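Side-chain contacts in NEQ263 (PDB 5BN3), which probably binds nucleotide as one of the two subunit types, NeqA and NeqB, that form an archaeal ATP synthase core: residues N59-A64 with N75-P80; V205-A210 with A260-R265; K345-G350 with E377-E382. All blocks are in the same frame, centred on the assembly; numbering follows the deposited sequence.

Interaction 1: N59-A64 with N75-P80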
ATOM      1  N   ASN B  59      18.741 -39.268  -9.757  1.00 57.91           N
ATOM      2  CA  ASN B  59      17.320 -39.131 -10.071  1.00 57.79           C
ATOM      3  C   ASN B  59      16.611 -38.141  -9.154  1.00 54.71           C
ATOM      4  O   ASN B  59      17.102 -37.828  -8.071  1.00 45.21           O
ATOM      5  CB  ASN B  59      16.620 -40.495 -10.016  1.00 55.88           C
ATOM      6  CG  ASN B  59      16.816 -41.203  -8.684  1.00 79.04           C
ATOM      7  OD1 ASN B  59      17.763 -41.973  -8.511  1.00 77.28           O
ATOM      8  ND2 ASN B  59      15.916 -40.952  -7.740  1.00 68.05           N
ATOM      9  N   THR B  60      15.458 -37.644  -9.599  1.00 52.23           N
ATOM     10  CA  THR B  60      14.612 -36.800  -8.757  1.00 53.93           C
ATOM     11  C   THR B  60      13.871 -37.685  -7.764  1.00 47.34           C
ATOM     12  O   THR B  60      13.888 -38.909  -7.898  1.00 49.18           O
ATOM     13  CB  THR B  60      13.609 -35.968  -9.587  1.00 46.06           C
ATOM     14  OG1 THR B  60      12.654 -36.834 -10.211  1.00 43.28           O
ATOM     15  CG2 THR B  60      14.336 -35.173 -10.655  1.00 47.46           C
ATOM     16  N   TYR B  61      13.219 -37.078  -6.776  1.00 47.64           N
ATOM     17  CA  TYR B  61      12.608 -37.854  -5.697  1.00 48.75           C
ATOM     18  C   TYR B  61      11.403 -38.684  -6.137  1.00 41.62           C
ATOM     19  O   TYR B  61      10.472 -38.179  -6.770  1.00 40.37           O
ATOM     20  CB  TYR B  61      12.239 -36.965  -4.504  1.00 42.17           C
ATOM     21  CG  TYR B  61      11.859 -37.757  -3.272  1.00 47.69           C
ATOM     22  CD1 TYR B  61      12.829 -38.385  -2.503  1.00 43.49           C
ATOM     23  CD2 TYR B  61      10.534 -37.885  -2.884  1.00 44.48           C
ATOM     24  CE1 TYR B  61      12.489 -39.116  -1.381  1.00 43.56           C
ATOM     25  CE2 TYR B  61      10.186 -38.613  -1.762  1.00 42.38           C
ATOM     26  CZ  TYR B  61      11.168 -39.226  -1.018  1.00 46.37           C
ATOM     27  OH  TYR B  61      10.830 -39.950   0.099  1.00 46.26           O
ATOM     28  N   LYS B  62      11.437 -39.965  -5.788  1.00 37.10           N
ATOM     29  CA  LYS B  62      10.373 -40.891  -6.144  1.00 47.26           C
ATOM     30  C   LYS B  62       9.929 -41.702  -4.932  1.00 50.24           C
ATOM     31  O   LYS B  62      10.676 -41.848  -3.964  1.00 45.85           O
ATOM     32  CB  LYS B  62      10.839 -41.832  -7.264  1.00 42.40           C
ATOM     33  CG  LYS B  62      11.256 -41.129  -8.549  1.00 54.94           C
ATOM     34  CD  LYS B  62      11.726 -42.132  -9.596  1.00 59.29           C
ATOM     35  CE  LYS B  62      12.136 -41.437 -10.885  1.00 58.71           C
ATOM     36  NZ  LYS B  62      12.603 -42.402 -11.919  1.00 76.84           N
ATOM     37  N   ILE B  63       8.708 -42.220  -4.984  1.00 42.93           N
ATOM     38  CA  ILE B  63       8.221 -43.117  -3.944  1.00 47.37           C
ATOM     39  C   ILE B  63       7.727 -44.426  -4.547  1.00 48.73           C
ATOM     40  O   ILE B  63       7.256 -44.460  -5.686  1.00 44.64           O
ATOM     41  CB  ILE B  63       7.090 -42.483  -3.102  1.00 51.59           C
ATOM     42  CG1 ILE B  63       5.915 -42.073  -3.993  1.00 46.58           C
ATOM     43  CG2 ILE B  63       7.611 -41.291  -2.315  1.00 45.73           C
ATOM     44  CD1 ILE B  63       4.627 -41.816  -3.226  1.00 48.72           C
ATOM     45  N   ALA B  64       7.844 -45.506  -3.782  1.00 47.32           N
ATOM     46  CA  ALA B  64       7.271 -46.782  -4.184  1.00 51.37           C
ATOM     47  C   ALA B  64       5.765 -46.707  -3.985  1.00 48.06           C
ATOM     48  O   ALA B  64       5.302 -46.382  -2.894  1.00 60.71           O
ATOM     49  CB  ALA B  64       7.858 -47.907  -3.355  1.00 55.94           C
ATOM     50  N   ASN B  75       5.553 -39.605   7.041  1.00 36.69           N
ATOM     51  CA  ASN B  75       5.930 -38.191   7.005  1.00 39.32           C
ATOM     52  C   ASN B  75       5.721 -37.600   5.611  1.00 36.41           C
ATOM     53  O   ASN B  75       5.158 -38.256   4.734  1.00 39.67           O
ATOM     54  CB  ASN B  75       7.363 -37.954   7.511  1.00 38.12           C
ATOM     55  CG  ASN B  75       8.427 -38.590   6.624  1.00 44.33           C
ATOM     56  OD1 ASN B  75       8.149 -39.057   5.519  1.00 41.44           O
ATOM     57  ND2 ASN B  75       9.663 -38.599   7.110  1.00 45.91           N
ATOM     58  N   GLY B  76       6.183 -36.370   5.403  1.00 36.48           N
ATOM     59  CA  GLY B  76       5.992 -35.700   4.128  1.00 36.94           C
ATOM     60  C   GLY B  76       6.738 -36.333   2.969  1.00 48.65           C
ATOM     61  O   GLY B  76       6.416 -36.081   1.807  1.00 38.34           O
ATOM     62  N   PHE B  77       7.740 -37.153   3.278  1.00 42.17           N
ATOM     63  CA  PHE B  77       8.518 -37.821   2.239  1.00 39.40           C
ATOM     64  C   PHE B  77       7.951 -39.202   1.916  1.00 41.88           C
ATOM     65  O   PHE B  77       8.444 -39.892   1.022  1.00 41.15           O
ATOM     66  CB  PHE B  77       9.983 -37.939   2.664  1.00 46.30           C
ATOM     67  CG  PHE B  77      10.658 -36.617   2.894  1.00 39.79           C
ATOM     68  CD1 PHE B  77      10.945 -35.775   1.830  1.00 44.25           C
ATOM     69  CD2 PHE B  77      11.020 -36.220   4.174  1.00 40.28           C
ATOM     70  CE1 PHE B  77      11.572 -34.557   2.037  1.00 46.82           C
ATOM     71  CE2 PHE B  77      11.648 -35.004   4.388  1.00 48.70           C
ATOM     72  CZ  PHE B  77      11.924 -34.172   3.317  1.00 43.93           C
ATOM     73  N   GLY B  78       6.913 -39.602   2.645  1.00 40.74           N
ATOM     74  CA  GLY B  78       6.309 -40.907   2.443  1.00 39.87           C
ATOM     75  C   GLY B  78       6.991 -42.000   3.245  1.00 44.01           C
ATOM     76  O   GLY B  78       6.723 -43.189   3.048  1.00 40.96           O
ATOM     77  N   GLU B  79       7.882 -41.600   4.148  1.00 43.08           N
ATOM     78  CA  GLU B  79       8.579 -42.549   5.008  1.00 42.92           C
ATOM     79  C   GLU B  79       7.711 -42.887   6.209  1.00 48.01           C
ATOM     80  O   GLU B  79       7.114 -41.998   6.816  1.00 44.85           O
ATOM     81  CB  GLU B  79       9.918 -41.968   5.468  1.00 49.21           C
ATOM     82  CG  GLU B  79      10.900 -41.712   4.332  1.00 49.29           C
ATOM     83  CD  GLU B  79      11.977 -40.712   4.708  1.00 77.64           C
ATOM     84  OE1 GLU B  79      11.837 -40.049   5.759  1.00 63.51           O
ATOM     85  OE2 GLU B  79      12.961 -40.583   3.951  1.00 79.88           O
ATOM     86  N   PRO B  80       7.650 -44.178   6.568  1.00 63.88           N
ATOM     87  CA  PRO B  80       6.746 -44.606   7.638  1.00 45.46           C
ATOM     88  C   PRO B  80       7.104 -44.011   8.995  1.00 60.69           C
ATOM     89  O   PRO B  80       8.284 -43.924   9.347  1.00 45.20           O
ATOM     90  CB  PRO B  80       6.933 -46.127   7.664  1.00 60.81           C
ATOM     91  CG  PRO B  80       8.308 -46.345   7.130  1.00 62.01           C
ATOM     92  CD  PRO B  80       8.496 -45.283   6.081  1.00 53.00           C
TER

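Interaction 2: V205-A210 with A260-R265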
ATOM      1  N   VAL B 205       3.376 -36.450  -2.497  1.00 32.25           N
ATOM      2  CA  VAL B 205       3.429 -37.889  -2.253  1.00 34.89           C
ATOM      3  C   VAL B 205       2.024 -38.440  -2.007  1.00 35.88           C
ATOM      4  O   VAL B 205       1.708 -39.555  -2.416  1.00 34.35           O
ATOM      5  CB  VAL B 205       4.396 -38.273  -1.088  1.00 43.56           C
ATOM      6  CG1 VAL B 205       5.756 -37.629  -1.286  1.00 38.14           C
ATOM      7  CG2 VAL B 205       3.830 -37.866   0.258  1.00 51.87           C
ATOM      8  N   ALA B 206       1.179 -37.642  -1.359  1.00 34.51           N
ATOM      9  CA  ALA B 206      -0.197 -38.042  -1.083  1.00 32.81           C
ATOM     10  C   ALA B 206      -1.008 -38.181  -2.368  1.00 30.34           C
ATOM     11  O   ALA B 206      -1.804 -39.113  -2.517  1.00 33.88           O
ATOM     12  CB  ALA B 206      -0.857 -37.040  -0.151  1.00 33.45           C
ATOM     13  N   LEU B 207      -0.819 -37.240  -3.287  1.00 31.47           N
ATOM     14  CA  LEU B 207      -1.516 -37.274  -4.570  1.00 35.66           C
ATOM     15  C   LEU B 207      -0.926 -38.296  -5.543  1.00 36.72           C
ATOM     16  O   LEU B 207      -1.636 -38.821  -6.402  1.00 35.08           O
ATOM     17  CB  LEU B 207      -1.546 -35.880  -5.200  1.00 36.70           C
ATOM     18  CG  LEU B 207      -2.523 -34.909  -4.535  1.00 39.16           C
ATOM     19  CD1 LEU B 207      -2.304 -33.497  -5.034  1.00 37.55           C
ATOM     20  CD2 LEU B 207      -3.943 -35.347  -4.812  1.00 34.31           C
ATOM     21  N   THR B 208       0.369 -38.573  -5.416  1.00 36.51           N
ATOM     22  CA  THR B 208       0.987 -39.637  -6.202  1.00 36.59           C
ATOM     23  C   THR B 208       0.357 -40.976  -5.824  1.00 35.50           C
ATOM     24  O   THR B 208       0.048 -41.793  -6.692  1.00 37.60           O
ATOM     25  CB  THR B 208       2.511 -39.694  -5.989  1.00 40.40           C
ATOM     26  OG1 THR B 208       3.105 -38.485  -6.478  1.00 39.00           O
ATOM     27  CG2 THR B 208       3.113 -40.877  -6.729  1.00 43.42           C
ATOM     28  N   LEU B 209       0.154 -41.189  -4.528  1.00 37.08           N
ATOM     29  CA  LEU B 209      -0.536 -42.387  -4.057  1.00 40.17           C
ATOM     30  C   LEU B 209      -1.987 -42.385  -4.522  1.00 42.56           C
ATOM     31  O   LEU B 209      -2.515 -43.416  -4.935  1.00 39.19           O
ATOM     32  CB  LEU B 209      -0.483 -42.481  -2.529  1.00 42.86           C
ATOM     33  CG  LEU B 209      -1.298 -43.637  -1.937  1.00 45.47           C
ATOM     34  CD1 LEU B 209      -0.719 -44.971  -2.374  1.00 41.64           C
ATOM     35  CD2 LEU B 209      -1.376 -43.561  -0.420  1.00 41.62           C
ATOM     36  N   ALA B 210      -2.625 -41.221  -4.460  1.00 35.45           N
ATOM     37  CA  ALA B 210      -4.027 -41.097  -4.847  1.00 36.88           C
ATOM     38  C   ALA B 210      -4.248 -41.442  -6.316  1.00 36.04           C
ATOM     39  O   ALA B 210      -5.216 -42.122  -6.661  1.00 33.82           O
ATOM     40  CB  ALA B 210      -4.529 -39.700  -4.552  1.00 32.97           C
ATOM     41  N   ALA B 260      -1.880 -25.021  -8.734  1.00 29.96           N
ATOM     42  CA  ALA B 260      -2.620 -25.769  -9.742  1.00 30.73           C
ATOM     43  C   ALA B 260      -2.006 -27.140  -9.981  1.00 38.28           C
ATOM     44  O   ALA B 260      -2.721 -28.111 -10.219  1.00 34.39           O
ATOM     45  CB  ALA B 260      -2.679 -24.989 -11.032  1.00 26.45           C
ATOM     46  N   SER B 261      -0.679 -27.219  -9.914  1.00 33.16           N
ATOM     47  CA  SER B 261       0.021 -28.486 -10.127  1.00 41.77           C
ATOM     48  C   SER B 261      -0.325 -29.495  -9.036  1.00 47.66           C
ATOM     49  O   SER B 261      -0.001 -30.677  -9.140  1.00 37.86           O
ATOM     50  CB  SER B 261       1.534 -28.267 -10.184  1.00 37.68           C
ATOM     51  OG  SER B 261       2.074 -28.117  -8.884  1.00 43.26           O
ATOM     52  N   ILE B 262      -0.986 -29.014  -7.986  1.00 34.14           N
ATOM     53  CA  ILE B 262      -1.502 -29.872  -6.928  1.00 34.38           C
ATOM     54  C   ILE B 262      -3.008 -30.101  -7.084  1.00 33.48           C
ATOM     55  O   ILE B 262      -3.463 -31.244  -7.137  1.00 38.49           O
ATOM     56  CB  ILE B 262      -1.204 -29.261  -5.549  1.00 39.05           C
ATOM     57  CG1 ILE B 262       0.299 -29.302  -5.277  1.00 47.51           C
ATOM     58  CG2 ILE B 262      -1.943 -29.996  -4.450  1.00 32.73           C
ATOM     59  CD1 ILE B 262       0.660 -28.762  -3.940  1.00 64.06           C
ATOM     60  N   TYR B 263      -3.776 -29.014  -7.161  1.00 30.37           N
ATOM     61  CA  TYR B 263      -5.238 -29.097  -7.213  1.00 31.41           C
ATOM     62  C   TYR B 263      -5.764 -29.862  -8.431  1.00 36.92           C
ATOM     63  O   TYR B 263      -6.774 -30.560  -8.339  1.00 34.45           O
ATOM     64  CB  TYR B 263      -5.855 -27.694  -7.189  1.00 25.88           C
ATOM     65  CG  TYR B 263      -5.563 -26.876  -5.949  1.00 28.73           C
ATOM     66  CD1 TYR B 263      -5.302 -27.483  -4.728  1.00 32.91           C
ATOM     67  CD2 TYR B 263      -5.559 -25.490  -6.002  1.00 32.97           C
ATOM     68  CE1 TYR B 263      -5.043 -26.725  -3.597  1.00 37.55           C
ATOM     69  CE2 TYR B 263      -5.301 -24.728  -4.879  1.00 29.05           C
ATOM     70  CZ  TYR B 263      -5.045 -25.349  -3.683  1.00 33.65           C
ATOM     71  OH  TYR B 263      -4.790 -24.585  -2.568  1.00 33.62           O
ATOM     72  N   GLU B 264      -5.086 -29.725  -9.567  1.00 31.28           N
ATOM     73  CA  GLU B 264      -5.540 -30.353 -10.810  1.00 33.74           C
ATOM     74  C   GLU B 264      -5.214 -31.843 -10.893  1.00 35.94           C
ATOM     75  O   GLU B 264      -5.604 -32.517 -11.849  1.00 35.74           O
ATOM     76  CB  GLU B 264      -4.978 -29.614 -12.030  1.00 35.32           C
ATOM     77  CG  GLU B 264      -5.607 -28.245 -12.264  1.00 38.80           C
ATOM     78  CD  GLU B 264      -6.972 -28.325 -12.931  1.00 63.82           C
ATOM     79  OE1 GLU B 264      -7.879 -27.568 -12.523  1.00 51.67           O
ATOM     80  OE2 GLU B 264      -7.138 -29.126 -13.876  1.00 43.83           O
ATOM     81  N   ARG B 265      -4.501 -32.354  -9.895  1.00 32.38           N
ATOM     82  CA  ARG B 265      -4.274 -33.793  -9.791  1.00 42.53           C
ATOM     83  C   ARG B 265      -5.456 -34.415  -9.059  1.00 42.05           C
ATOM     84  O   ARG B 265      -5.314 -35.018  -7.993  1.00 47.03           O
ATOM     85  CB  ARG B 265      -2.954 -34.095  -9.076  1.00 33.86           C
ATOM     86  CG  ARG B 265      -1.725 -33.646  -9.864  1.00 33.68           C
ATOM     87  CD  ARG B 265      -0.441 -33.857  -9.080  1.00 37.12           C
ATOM     88  NE  ARG B 265      -0.000 -35.252  -9.081  1.00 44.39           N
ATOM     89  CZ  ARG B 265       1.076 -35.697  -8.439  1.00 44.44           C
ATOM     90  NH1 ARG B 265       1.823 -34.859  -7.735  1.00 35.75           N
ATOM     91  NH2 ARG B 265       1.401 -36.980  -8.495  1.00 38.27           N
TER

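Interaction 3: K345-G350 with E377-E382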
ATOM      1  N   LYS B 345     -31.982 -17.573  -3.606  1.00 45.01           N
ATOM      2  CA  LYS B 345     -32.594 -16.291  -3.954  1.00 48.32           C
ATOM      3  C   LYS B 345     -33.376 -15.666  -2.797  1.00 48.19           C
ATOM      4  O   LYS B 345     -33.321 -14.454  -2.594  1.00 49.06           O
ATOM      5  CB  LYS B 345     -33.489 -16.441  -5.191  1.00 52.04           C
ATOM      6  CG  LYS B 345     -32.749 -16.889  -6.453  1.00 61.92           C
ATOM      7  CD  LYS B 345     -32.562 -15.746  -7.443  1.00 79.41           C
ATOM      8  CE  LYS B 345     -31.632 -16.138  -8.590  1.00 70.14           C
ATOM      9  NZ  LYS B 345     -32.133 -17.289  -9.391  1.00 74.27           N
ATOM     10  N   SER B 346     -34.096 -16.489  -2.042  1.00 43.57           N
ATOM     11  CA  SER B 346     -34.891 -15.991  -0.921  1.00 47.20           C
ATOM     12  C   SER B 346     -34.025 -15.587   0.272  1.00 52.82           C
ATOM     13  O   SER B 346     -34.337 -14.623   0.970  1.00 50.08           O
ATOM     14  CB  SER B 346     -35.928 -17.029  -0.487  1.00 48.25           C
ATOM     15  OG  SER B 346     -36.737 -17.431  -1.577  1.00 47.81           O
ATOM     16  N   TYR B 347     -32.945 -16.329   0.505  1.00 44.81           N
ATOM     17  CA  TYR B 347     -32.009 -16.009   1.580  1.00 39.88           C
ATOM     18  C   TYR B 347     -31.324 -14.679   1.289  1.00 42.35           C
ATOM     19  O   TYR B 347     -31.177 -13.840   2.176  1.00 46.86           O
ATOM     20  CB  TYR B 347     -30.971 -17.129   1.739  1.00 38.54           C
ATOM     21  CG  TYR B 347     -30.025 -16.947   2.907  1.00 43.74           C
ATOM     22  CD1 TYR B 347     -30.505 -16.848   4.204  1.00 42.53           C
ATOM     23  CD2 TYR B 347     -28.652 -16.897   2.713  1.00 46.75           C
ATOM     24  CE1 TYR B 347     -29.647 -16.687   5.274  1.00 46.92           C
ATOM     25  CE2 TYR B 347     -27.784 -16.737   3.780  1.00 41.21           C
ATOM     26  CZ  TYR B 347     -28.290 -16.632   5.057  1.00 47.52           C
ATOM     27  OH  TYR B 347     -27.441 -16.472   6.126  1.00 39.84           O
ATOM     28  N   ALA B 348     -30.915 -14.493   0.038  1.00 37.66           N
ATOM     29  CA  ALA B 348     -30.274 -13.251  -0.385  1.00 40.85           C
ATOM     30  C   ALA B 348     -31.200 -12.052  -0.208  1.00 51.12           C
ATOM     31  O   ALA B 348     -30.789 -11.007   0.300  1.00 43.94           O
ATOM     32  CB  ALA B 348     -29.821 -13.360  -1.828  1.00 41.33           C
ATOM     33  N   LYS B 349     -32.448 -12.202  -0.639  1.00 49.78           N
ATOM     34  CA  LYS B 349     -33.439 -11.144  -0.482  1.00 58.11           C
ATOM     35  C   LYS B 349     -33.709 -10.893   1.000  1.00 54.14           C
ATOM     36  O   LYS B 349     -33.927  -9.756   1.417  1.00 49.87           O
ATOM     37  CB  LYS B 349     -34.729 -11.506  -1.222  1.00 54.27           C
ATOM     38  CG  LYS B 349     -35.757 -10.383  -1.277  1.00 66.93           C
ATOM     39  CD  LYS B 349     -36.492 -10.371  -2.612  1.00 78.32           C
ATOM     40  CE  LYS B 349     -37.544  -9.271  -2.662  1.00 76.68           C
ATOM     41  NZ  LYS B 349     -36.972  -7.920  -2.402  1.00 88.85           N
ATOM     42  N   GLY B 350     -33.673 -11.961   1.793  1.00 48.66           N
ATOM     43  CA  GLY B 350     -33.836 -11.846   3.231  1.00 44.07           C
ATOM     44  C   GLY B 350     -32.714 -11.056   3.878  1.00 56.43           C
ATOM     45  O   GLY B 350     -32.947 -10.299   4.822  1.00 52.58           O
ATOM     46  N   GLU B 377     -33.735 -15.636   8.811  1.00 52.44           N
ATOM     47  CA  GLU B 377     -33.531 -15.946  10.223  1.00 47.53           C
ATOM     48  C   GLU B 377     -33.702 -17.441  10.477  1.00 51.38           C
ATOM     49  O   GLU B 377     -32.903 -18.057  11.183  1.00 47.46           O
ATOM     50  CB  GLU B 377     -34.512 -15.155  11.095  1.00 58.56           C
ATOM     51  CG  GLU B 377     -34.349 -15.410  12.587  1.00 70.12           C
ATOM     52  CD  GLU B 377     -35.558 -14.979  13.397  1.00 99.02           C
ATOM     53  OE1 GLU B 377     -36.318 -14.105  12.926  1.00 97.98           O
ATOM     54  OE2 GLU B 377     -35.752 -15.520  14.507  1.00 81.87           O
ATOM     55  N   LEU B 378     -34.747 -18.019   9.891  1.00 45.42           N
ATOM     56  CA  LEU B 378     -35.056 -19.437  10.076  1.00 57.03           C
ATOM     57  C   LEU B 378     -34.092 -20.356   9.321  1.00 48.37           C
ATOM     58  O   LEU B 378     -33.807 -21.464   9.773  1.00 46.74           O
ATOM     59  CB  LEU B 378     -36.497 -19.727   9.653  1.00 54.46           C
ATOM     60  CG  LEU B 378     -37.629 -19.081  10.456  1.00 61.82           C
ATOM     61  CD1 LEU B 378     -38.958 -19.261   9.744  1.00 58.86           C
ATOM     62  CD2 LEU B 378     -37.699 -19.681  11.842  1.00 61.50           C
ATOM     63  N   VAL B 379     -33.607 -19.901   8.169  1.00 46.71           N
ATOM     64  CA  VAL B 379     -32.607 -20.651   7.411  1.00 47.28           C
ATOM     65  C   VAL B 379     -31.369 -20.881   8.273  1.00 38.33           C
ATOM     66  O   VAL B 379     -30.840 -21.990   8.339  1.00 44.88           O
ATOM     67  CB  VAL B 379     -32.217 -19.913   6.110  1.00 50.42           C
ATOM     68  CG1 VAL B 379     -30.863 -20.377   5.605  1.00 47.66           C
ATOM     69  CG2 VAL B 379     -33.275 -20.127   5.044  1.00 50.41           C
ATOM     70  N   GLU B 380     -30.928 -19.828   8.950  1.00 44.88           N
ATOM     71  CA  GLU B 380     -29.742 -19.911   9.790  1.00 49.35           C
ATOM     72  C   GLU B 380     -29.987 -20.749  11.044  1.00 49.71           C
ATOM     73  O   GLU B 380     -29.087 -21.442  11.514  1.00 46.61           O
ATOM     74  CB  GLU B 380     -29.256 -18.503  10.159  1.00 46.00           C
ATOM     75  CG  GLU B 380     -28.839 -17.669   8.950  1.00 44.16           C
ATOM     76  CD  GLU B 380     -28.503 -16.231   9.300  1.00 59.93           C
ATOM     77  OE1 GLU B 380     -28.704 -15.828  10.465  1.00 51.46           O
ATOM     78  OE2 GLU B 380     -28.036 -15.499   8.400  1.00 47.49           O
ATOM     79  N   LYS B 381     -31.206 -20.693  11.574  1.00 47.28           N
ATOM     80  CA  LYS B 381     -31.531 -21.378  12.827  1.00 51.98           C
ATOM     81  C   LYS B 381     -31.920 -22.844  12.660  1.00 42.58           C
ATOM     82  O   LYS B 381     -31.626 -23.669  13.525  1.00 48.87           O
ATOM     83  CB  LYS B 381     -32.654 -20.637  13.560  1.00 67.80           C
ATOM     84  CG  LYS B 381     -32.214 -19.358  14.245  1.00 63.35           C
ATOM     85  CD  LYS B 381     -33.406 -18.580  14.785  1.00 76.96           C
ATOM     86  CE  LYS B 381     -32.951 -17.367  15.580  1.00 86.04           C
ATOM     87  NZ  LYS B 381     -34.080 -16.450  15.897  1.00 99.14           N
ATOM     88  N   GLU B 382     -32.582 -23.168  11.554  1.00 41.68           N
ATOM     89  CA  GLU B 382     -33.165 -24.497  11.389  1.00 54.23           C
ATOM     90  C   GLU B 382     -32.599 -25.289  10.211  1.00 49.91           C
ATOM     91  O   GLU B 382     -32.675 -26.514  10.192  1.00 46.48           O
ATOM     92  CB  GLU B 382     -34.691 -24.391  11.266  1.00 47.43           C
ATOM     93  CG  GLU B 382     -35.345 -23.593  12.388  1.00 63.48           C
ATOM     94  CD  GLU B 382     -36.852 -23.761  12.421  1.00 95.98           C
ATOM     95  OE1 GLU B 382     -37.398 -24.429  11.517  1.00 87.72           O
ATOM     96  OE2 GLU B 382     -37.491 -23.230  13.355  1.00104.30           O
TER

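Interaction 1: N59-A64 with N75-P80
Tyr61 reaches across to the backbone of Phe77, with its hydroxyl end making the contact. Its CB points toward 75-80. With CG anti to the backbone N (chi1 -169°), the ring extends across to 75-80 until its hydroxyl end meets the turn. CE2 and CZ each lie 3.5 Å from Phe77 O, CZ also touches Phe77 CB at 4.1 Å, and OH ends the chain with a hydrogen bond of 2.6 Å to Phe77 O. That oxygen sits at the ring edge, in the ring plane, while the hydroxyl is tilted 21° from the carbonyl plane. The accepting carbonyl belongs to a type I beta turn, Asn75 to Gly78, that follows strand 73-75 at the margin of the nucleotide-binding sheet. Asn75 OD1 accepts from Phe77 N, an Asx turn, and, from the opposite face of its amide plane, also from Glu79 N. Asn75 ND2 in turn donates to Glu79 OE1 at 2.9 Å. A phenylalanine in place of Tyr61 would keep the ring but would probably leave the buried carbonyl of Phe77 without this donor. Ile63, on strand 62-64, adds CG2 against Phe77 O at 3.7 Å. The turn closes at Gly78, whose positive phi of 87° would press a CB against the preceding carbonyl. The Phe77 ring stacks with Phe44, and its side chain touches Ile197 of helix 196-215.

Interaction 2: V205-A210 with A260-R265
Leu207 and Arg265 share the largest part of this buried contact, their CA atoms 6.9 Å apart. Leu207 splits its two methyls: CD1 presses on Ile262, 3.6 Å from CG2 and 3.3 Å from O, whereas CD2 lies 3.5 Å from Arg265 O, a buried oxygen with no hydrogen-bonding partner in the model. The Arg265 chain bends at chi3 (78°), which brings its guanidinium alongside helix 196-215, its side chain beside that of Thr208 and pointing the same way. There Leu207 CB lies over the centre of one face, 4.1 Å above the plane, and NH2 donates to Thr208 OG1 at 3.0 Å with an N-H...O angle of 151°, the acceptor tilted 18° from the guanidinium plane. Helices 196-215 and 255-263 both pack on the parallel sheet of the P-loop NTPase-type domain. Met225 of strand 220-226 touches Leu207 as well as Ile262, so one strand residue supports both sides of the apolar patch. Further out, Thr208 OG1 is also bonded to Arg204 O one helical turn back. Further partners of the guanidinium include Ile94 O at NH1 and the carboxylate of Glu211, in a salt bridge to NH2; together they would restrict its rotation.

Interaction 3: K345-G350 with E377-E382
Tyr347 and Glu380 meet with their side chains at about a right angle, the phenol ring and the carboxylate plane turned 69° apart. The hydroxyl donates to Glu380 OE2 over a short 2.5 Å and takes the anti lone pair, the one facing away from OE1. OE2 lies at the edge of the ring, near its plane, so the bond continues the ring outward and involves neither face. Side-chain conformation sets this up. Tyr347 CG stands opposite its backbone N (chi1 -175°), sending the ring across to the other helix, and Glu380 runs extended beyond CG, carrying its carboxylate to the hydroxyl although its CB does not point that way. Glu380 CG also comes within 3.4 Å of Tyr347 OH, so the glutamate touches the tyrosine through its carbon chain too. Val379 approaches the same ring obliquely: CG1 lies 3.8 Å from CD1 and 3.9 Å from CE1, while Glu380 holds the hydroxyl. OE2 has a second partner, Arg354 NH1, in a salt bridge that would probably favour the ionised carboxylate and temper the cost of burying it. These contacts join two successive helices of the C-terminal helical domain, 334-356 and 367-384, whose nearest CA atoms here are those of Tyr347 and Val379; Leu320 of a preceding loop touches both these residues, and Leu378 turns to helix 394-408.

Overall arrangement
Interactions 1 and 2 form one continuous packed region, their centres 14 Å apart. Gly76 O lies 3.5 Å from Val205 CG2, and Ile63 CD1 is 3.9 Å from Thr208 CG2, so helix 196-215 serves both. Ile94 is a further link: it touches the side chains of Tyr61 and Ile63, and its carbonyl accepts from Arg265. Interaction 3 is remote, its centre about 48 Å from that of interaction 1, on the opposite side of the chain's centre, and about 37 Å from that of interaction 2, with nearest atoms still about 25 Å away. None of the three lies at the ADP site, to which Arg326 contributes.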